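AA9 family lytic polysaccharide monooxygenase cel61B (Hypocrea jecorina, PDB 2VTC) uses a copper ion, a reducing agent and O2 or H2O2 to break glycosidic bonds oxidatively in crystalline and amorphous polysaccharides such as cellulose. Local coordinates at residues 54-59 / 82-87; 110-115 / 149-154; 116-121 / 130-135. One frame throughout, in Å; residues are numbered along the deposited sequence.

All three contacts are largely buried: contact 2 has no exposed touching residue, whereas contact 1 reaches the surface at I87 and contact 3 at R133. Contact 1 joins two loops that share just one backbone bridge, and an indole laid against a proline forms its apolar centre. Contacts 2 and 3 use successive parts of strand 113-119, on opposite sides of the chain's centre. In contact 2 the approach to that strand meets the start of a helix near the copper site, and amide hydrogen bonds mix with aromatic packing. Contact 3 is strand against strand, regular at one end and apolar at the other; it touches contact 1 where W56 CH2 lies 4.1 Å from L132 CD1.

Contact 1: 54-59 / 82-87; sequences AGWYAE and AAPGAI
The indole of W56 lies against P84, and this pair forms the apolar centre where two irregular loops of the AA9 fold run roughly antiparallel, one ahead of helix 75-78 and the other behind it. W56 CG, anti to the carbonyl carbon (chi1 -76°), starts the indole beside A83 O. P84 CA sits over the indole face in a CH-pi contact, 3.5 Å from the centroid of the five-membered ring and 16° off its normal. The two side chains cross obliquely, and P84 CG reaches the far end of the indole at CH2, 3.7 Å away. At the edge of the indole, near its plane, A82 CB meets CE3 of the six-membered ring at 4.0 Å. Beyond the contact, NE1 is held by OD1 of N200, which would fix the rotation of the indole. An alanine in place of W56 would probably open a gap beside P84 and A82 and leave N200 OD1 without this donor. Toward one end G85 passes close to the carbonyls of A54 and G55, where a side chain would collide with A54 O. A54 CA then directs its hydrogen at I87 O, 3.5 Å away. Toward the other end the loops are tied by a single antiparallel hydrogen-bonded pair, Y57 with A83. A83 N gives the sound bond to Y57 O, 2.9 Å long at 157°, whereas the return bond from Y57 N to A83 O is weak. At the polar edge Y57 OH donates to E59 OE2, 2.5 Å away, which lies in the plane of the phenol ring and accepts through its anti lone pair.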
# COMPACT_ATOMS: atom_id res chain seq x y z
N ALA A 54 6.30 11.09 7.20
CA ALA A 54 5.09 10.29 7.37
C ALA A 54 5.18 8.89 6.76
O ALA A 54 4.44 7.98 7.16
CB ALA A 54 3.90 11.03 6.79
N GLY A 55 6.05 8.71 5.77
CA GLY A 55 6.22 7.39 5.16
C GLY A 55 7.03 6.49 6.08
O GLY A 55 7.96 6.96 6.75
N TRP A 56 6.68 5.20 6.12
CA TRP A 56 7.38 4.25 6.99
C TRP A 56 8.81 3.98 6.53
O TRP A 56 9.09 3.86 5.32
CB TRP A 56 6.59 2.95 7.13
CG TRP A 56 5.38 3.06 8.04
CD1 TRP A 56 4.49 4.08 8.11
CD2 TRP A 56 4.95 2.07 8.99
NE1 TRP A 56 3.51 3.81 9.07
CE2 TRP A 56 3.78 2.58 9.63
CE3 TRP A 56 5.44 0.81 9.40
CZ2 TRP A 56 3.10 1.88 10.63
CZ3 TRP A 56 4.75 0.10 10.41
CH2 TRP A 56 3.58 0.65 11.00
N TYR A 57 9.72 3.87 7.48
CA TYR A 57 11.04 3.31 7.22
C TYR A 57 10.94 1.83 6.78
O TYR A 57 10.15 1.04 7.34
CB TYR A 57 11.88 3.46 8.50
CG TYR A 57 13.24 2.80 8.52
CD1 TYR A 57 14.39 3.52 8.19
CD2 TYR A 57 13.38 1.46 8.91
CE1 TYR A 57 15.64 2.92 8.23
CE2 TYR A 57 14.63 0.85 8.97
CZ TYR A 57 15.75 1.59 8.61
OH TYR A 57 16.98 0.99 8.65
N ALA A 58 11.72 1.44 5.78
CA ALA A 58 11.78 0.05 5.34
C ALA A 58 13.16 -0.28 4.77
O ALA A 58 13.88 0.61 4.35
CB ALA A 58 10.66 -0.26 4.32
N GLU A 59 13.54 -1.55 4.76
CA GLU A 59 14.93 -1.91 4.47
C GLU A 59 15.11 -2.78 3.23
O GLU A 59 16.07 -3.56 3.18
CB GLU A 59 15.57 -2.61 5.68
CG GLU A 59 15.62 -1.75 6.94
CD GLU A 59 16.46 -2.33 8.06
OE1 GLU A 59 16.66 -3.55 8.12
OE2 GLU A 59 16.91 -1.53 8.90
N ALA A 82 9.98 -2.96 8.46
CA ALA A 82 9.43 -1.63 8.48
C ALA A 82 9.13 -1.12 9.89
O ALA A 82 8.80 -1.90 10.79
CB ALA A 82 8.17 -1.51 7.63
N ALA A 83 9.24 0.19 10.01
CA ALA A 83 8.94 0.92 11.26
C ALA A 83 8.15 2.18 10.96
O ALA A 83 8.35 2.83 9.92
CB ALA A 83 10.24 1.26 11.99
N PRO A 84 7.23 2.57 11.87
CA PRO A 84 6.40 3.74 11.62
C PRO A 84 7.21 5.02 11.34
O PRO A 84 8.30 5.23 11.91
CB PRO A 84 5.59 3.88 12.92
CG PRO A 84 5.59 2.54 13.51
CD PRO A 84 6.88 1.88 13.12
N GLY A 85 6.69 5.87 10.45
CA GLY A 85 7.25 7.20 10.23
C GLY A 85 7.24 7.95 11.56
O GLY A 85 6.36 7.72 12.39
N ALA A 86 8.20 8.86 11.71
CA ALA A 86 8.41 9.56 12.99
C ALA A 86 7.40 10.68 13.20
O ALA A 86 7.26 11.21 14.32
CB ALA A 86 9.85 10.09 13.08
N ILE A 87 6.68 11.04 12.13
CA ILE A 87 5.59 12.02 12.19
C ILE A 87 4.38 11.51 11.41
O ILE A 87 4.46 10.45 10.79
CB ILE A 87 6.00 13.42 11.64
CG1 ILE A 87 6.30 13.35 10.12
CG2 ILE A 87 7.19 13.99 12.44
CD1 ILE A 87 6.47 14.68 9.42

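Contact 2: 110-115 / 149-154; sequences YGPIVT and WAQQDL
Near the copper site of this monooxygenase, Y110 to I113 meet the first turn of helix 150-156, with W149 as the N-cap residue. The indole of W149 packs under the backbone: G111 N stands over one face near the rim, 3.3 Å from CG, and Y110 CA lies off-centre above the five-membered ring. W149 NE1 comes to the edge of the Y110 ring, 3.9 Å from CD1, while P112 runs alongside the indole with CD near CZ3. Q151 grips the same backbone twice. Its N donates to G111 O, 3.3 Å away and nearly along the C=O axis, and its NE2 reaches P112 O at 3.0 Å from above the carbonyl plane. The chain of Q151 is extended to CD (chi2 176°), beside G111 O; a side chain on G111 would run into NE2. OE1 is taken by W106 NE1, so both ends of the amide are engaged, beside the copper ligand H108. I113 CG1 closes the apolar side at 3.7 Å from A150 CB. The axis of helix 150-154 makes 86° with that of strand 113-115, with W161 of strand 160-164 packing on both I113 and A150 and strand 172-182 beside I113 and Q151.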
# COMPACT_ATOMS: atom_id res chain seq x y z
N TYR A 110 1.29 -5.74 -15.41
CA TYR A 110 0.31 -6.76 -15.03
C TYR A 110 0.01 -6.75 -13.52
O TYR A 110 0.92 -6.91 -12.71
CB TYR A 110 0.81 -8.15 -15.38
CG TYR A 110 1.01 -8.43 -16.87
CD1 TYR A 110 -0.03 -8.93 -17.64
CD2 TYR A 110 2.25 -8.21 -17.48
CE1 TYR A 110 0.15 -9.21 -19.00
CE2 TYR A 110 2.44 -8.48 -18.84
CZ TYR A 110 1.38 -8.97 -19.58
OH TYR A 110 1.55 -9.25 -20.93
N GLY A 111 -1.27 -6.63 -13.17
CA GLY A 111 -1.68 -6.82 -11.78
C GLY A 111 -2.58 -5.76 -11.21
O GLY A 111 -2.63 -4.61 -11.70
N PRO A 112 -3.27 -6.12 -10.10
CA PRO A 112 -4.19 -5.20 -9.43
C PRO A 112 -3.50 -4.24 -8.45
O PRO A 112 -2.32 -4.40 -8.13
CB PRO A 112 -5.10 -6.14 -8.64
CG PRO A 112 -4.16 -7.28 -8.23
CD PRO A 112 -3.24 -7.44 -9.45
N ILE A 113 -4.27 -3.27 -8.00
CA ILE A 113 -3.83 -2.27 -7.02
C ILE A 113 -4.87 -2.20 -5.92
O ILE A 113 -6.07 -2.08 -6.21
CB ILE A 113 -3.67 -0.87 -7.69
CG1 ILE A 113 -2.66 -0.94 -8.85
CG2 ILE A 113 -3.29 0.19 -6.65
CD1 ILE A 113 -2.36 0.39 -9.50
N VAL A 114 -4.42 -2.31 -4.66
CA VAL A 114 -5.35 -2.26 -3.51
C VAL A 114 -4.77 -1.32 -2.43
O VAL A 114 -3.55 -1.18 -2.31
CB VAL A 114 -5.58 -3.68 -2.90
CG1 VAL A 114 -6.30 -4.63 -3.89
CG2 VAL A 114 -4.25 -4.31 -2.43
N THR A 115 -5.67 -0.68 -1.68
CA THR A 115 -5.27 0.19 -0.55
C THR A 115 -6.13 -0.12 0.67
O THR A 115 -7.35 -0.32 0.57
CB THR A 115 -5.39 1.69 -0.91
OG1 THR A 115 -4.75 1.91 -2.17
CG2 THR A 115 -4.70 2.58 0.12
N TRP A 149 -4.66 -3.91 -17.17
CA TRP A 149 -4.61 -3.90 -15.69
C TRP A 149 -4.44 -2.51 -15.08
O TRP A 149 -3.88 -1.58 -15.68
CB TRP A 149 -3.45 -4.77 -15.22
CG TRP A 149 -3.66 -6.21 -15.39
CD1 TRP A 149 -3.24 -7.00 -16.45
CD2 TRP A 149 -4.33 -7.09 -14.49
NE1 TRP A 149 -3.62 -8.30 -16.24
CE2 TRP A 149 -4.29 -8.39 -15.05
CE3 TRP A 149 -4.98 -6.90 -13.25
CZ2 TRP A 149 -4.89 -9.50 -14.43
CZ3 TRP A 149 -5.56 -8.01 -12.62
CH2 TRP A 149 -5.48 -9.29 -13.19
N ALA A 150 -4.90 -2.39 -13.83
CA ALA A 150 -4.68 -1.17 -13.05
C ALA A 150 -3.21 -0.71 -13.07
O ALA A 150 -2.95 0.48 -13.14
CB ALA A 150 -5.16 -1.38 -11.59
N GLN A 151 -2.27 -1.66 -13.02
CA GLN A 151 -0.84 -1.26 -13.01
C GLN A 151 -0.37 -0.61 -14.32
O GLN A 151 0.49 0.27 -14.30
CB GLN A 151 0.04 -2.42 -12.56
CG GLN A 151 0.06 -2.56 -11.01
CD GLN A 151 0.85 -3.74 -10.53
OE1 GLN A 151 2.05 -3.85 -10.79
NE2 GLN A 151 0.19 -4.66 -9.82
N GLN A 152 -0.96 -1.02 -15.44
CA GLN A 152 -0.72 -0.30 -16.71
C GLN A 152 -1.28 1.12 -16.64
O GLN A 152 -0.63 2.08 -17.08
CB GLN A 152 -1.28 -1.10 -17.90
CG GLN A 152 -1.07 -0.45 -19.28
CD GLN A 152 0.39 -0.16 -19.61
OE1 GLN A 152 0.78 0.99 -19.74
NE2 GLN A 152 1.18 -1.21 -19.75
N ASP A 153 -2.46 1.28 -16.04
CA ASP A 153 -3.02 2.61 -15.81
C ASP A 153 -2.11 3.47 -14.94
O ASP A 153 -1.94 4.66 -15.22
CB ASP A 153 -4.45 2.54 -15.26
CG ASP A 153 -5.43 1.94 -16.26
OD1 ASP A 153 -5.14 2.02 -17.48
OD2 ASP A 153 -6.46 1.40 -15.84
N LEU A 154 -1.47 2.87 -13.93
CA LEU A 154 -0.53 3.60 -13.09
C LEU A 154 0.63 4.17 -13.92
O LEU A 154 0.98 5.35 -13.80
CB LEU A 154 0.00 2.67 -11.98
CG LEU A 154 1.11 3.18 -11.06
CD1 LEU A 154 0.58 4.24 -10.12
CD2 LEU A 154 1.67 2.00 -10.26

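Contact 3: 116-121 / 130-135; sequences YVVECS and NNLRWV
V118 and W134 carry the apolar half of this contact. As modelled, V118 CG1 stands over the indole of W134, 3.6 Å from the centroid of the six-membered ring and 24° off its normal, a CH-pi contact with CZ3 and CH2 nearest. The same methyl meets L132 CD2 at 3.4 Å, the two side chains crossing at about a right angle. In the model chi1 of 71° sets CG1 between the backbone N and the carbonyl carbon; the same setting brings CG2 implausibly near the R133 backbone, so the exact CG1 distances are doubtful. Y116 CB packs at CE3 of W134, 3.8 Å away. The two strands, 113-119 and 133-143, are antiparallel neighbours in a sheet of the immunoglobulin-like beta-sandwich on which AA9 enzymes are built. V135 supplies their regular part: with V117 it forms a hydrogen-bonded pair, V117 N to V135 O at 2.9 Å and V135 N to V117 O at 2.8 Å. On its other edge strand 113-119 is bonded to strand 172-182, through V118 and V175 among others. L132 CD2 also approaches C120 SG, 4.2 Å away, the sulfur bonded to C124 SG in a disulfide.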
# COMPACT_ATOMS: atom_id res chain seq x y z
N TYR A 116 -5.47 -0.16 1.83
CA TYR A 116 -6.14 -0.47 3.10
C TYR A 116 -5.90 0.68 4.09
O TYR A 116 -4.95 1.48 3.92
CB TYR A 116 -5.57 -1.76 3.71
CG TYR A 116 -5.68 -3.01 2.86
CD1 TYR A 116 -6.74 -3.91 3.03
CD2 TYR A 116 -4.70 -3.31 1.89
CE1 TYR A 116 -6.85 -5.06 2.23
CE2 TYR A 116 -4.80 -4.44 1.10
CZ TYR A 116 -5.86 -5.32 1.28
OH TYR A 116 -5.95 -6.47 0.51
N VAL A 117 -6.72 0.71 5.13
CA VAL A 117 -6.52 1.63 6.26
C VAL A 117 -6.66 0.88 7.59
O VAL A 117 -7.38 -0.10 7.67
CB VAL A 117 -7.48 2.84 6.18
CG1 VAL A 117 -8.93 2.40 6.28
CG2 VAL A 117 -7.12 3.94 7.21
N VAL A 118 -5.90 1.32 8.59
CA VAL A 118 -5.99 0.79 9.94
C VAL A 118 -5.91 1.95 10.94
O VAL A 118 -5.17 2.92 10.74
CB VAL A 118 -4.83 -0.17 10.24
CG1 VAL A 118 -3.56 0.60 10.37
CG2 VAL A 118 -5.07 -0.91 11.52
N GLU A 119 -6.65 1.82 12.05
CA GLU A 119 -6.54 2.80 13.13
C GLU A 119 -5.43 2.43 14.13
O GLU A 119 -5.14 1.25 14.36
CB GLU A 119 -7.89 2.95 13.84
CG GLU A 119 -7.91 4.16 14.80
CD GLU A 119 -9.25 4.35 15.54
OE1 GLU A 119 -10.23 3.64 15.24
OE2 GLU A 119 -9.28 5.25 16.42
N CYS A 120 -4.83 3.45 14.74
CA CYS A 120 -3.80 3.25 15.76
C CYS A 120 -4.37 3.54 17.14
O CYS A 120 -5.16 4.48 17.28
CB CYS A 120 -2.62 4.20 15.55
SG CYS A 120 -1.81 3.93 13.92
N SER A 121 -3.97 2.71 18.10
CA SER A 121 -4.21 3.03 19.51
C SER A 121 -3.05 3.93 19.91
O SER A 121 -1.91 3.49 19.93
CB SER A 121 -4.19 1.76 20.35
OG SER A 121 -4.33 2.11 21.73
N ASN A 130 2.25 -5.04 14.27
CA ASN A 130 1.68 -6.38 14.25
C ASN A 130 0.25 -6.45 14.82
O ASN A 130 -0.47 -7.44 14.62
CB ASN A 130 2.64 -7.34 14.96
CG ASN A 130 4.02 -7.37 14.31
OD1 ASN A 130 5.05 -7.20 14.99
ND2 ASN A 130 4.04 -7.55 13.00
N ASN A 131 -0.15 -5.38 15.52
CA ASN A 131 -1.51 -5.31 16.07
C ASN A 131 -2.48 -4.53 15.19
O ASN A 131 -3.66 -4.41 15.51
CB ASN A 131 -1.49 -4.72 17.48
CG ASN A 131 -0.80 -5.61 18.47
OD1 ASN A 131 -0.67 -6.82 18.26
ND2 ASN A 131 -0.34 -5.02 19.56
N LEU A 132 -1.98 -4.00 14.07
CA LEU A 132 -2.83 -3.25 13.15
C LEU A 132 -3.80 -4.19 12.43
O LEU A 132 -3.44 -5.31 12.07
CB LEU A 132 -1.99 -2.46 12.14
CG LEU A 132 -1.17 -1.30 12.72
CD1 LEU A 132 -0.25 -0.72 11.66
CD2 LEU A 132 -2.10 -0.19 13.29
N ARG A 133 -5.04 -3.72 12.25
CA ARG A 133 -6.08 -4.50 11.55
C ARG A 133 -6.60 -3.68 10.38
O ARG A 133 -7.00 -2.54 10.54
CB ARG A 133 -7.23 -4.90 12.50
CG ARG A 133 -6.76 -5.65 13.78
CD ARG A 133 -7.93 -6.05 14.71
NE ARG A 133 -8.86 -6.90 13.98
CZ ARG A 133 -8.79 -8.23 13.94
NH1 ARG A 133 -7.88 -8.87 14.67
NH2 ARG A 133 -9.64 -8.91 13.19
N TRP A 134 -6.55 -4.26 9.18
CA TRP A 134 -6.72 -3.50 7.96
C TRP A 134 -8.09 -3.65 7.33
O TRP A 134 -8.67 -4.73 7.32
CB TRP A 134 -5.66 -4.00 6.96
CG TRP A 134 -4.30 -3.82 7.52
CD1 TRP A 134 -3.53 -4.76 8.16
CD2 TRP A 134 -3.53 -2.61 7.52
NE1 TRP A 134 -2.33 -4.22 8.57
CE2 TRP A 134 -2.30 -2.90 8.17
CE3 TRP A 134 -3.78 -1.30 7.06
CZ2 TRP A 134 -1.31 -1.93 8.36
CZ3 TRP A 134 -2.77 -0.33 7.25
CH2 TRP A 134 -1.56 -0.67 7.90
N VAL A 135 -8.58 -2.53 6.81
CA VAL A 135 -9.86 -2.47 6.11
C VAL A 135 -9.62 -1.99 4.68
O VAL A 135 -9.03 -0.96 4.48
CB VAL A 135 -10.81 -1.50 6.86
CG1 VAL A 135 -12.10 -1.31 6.11
CG2 VAL A 135 -11.09 -2.04 8.27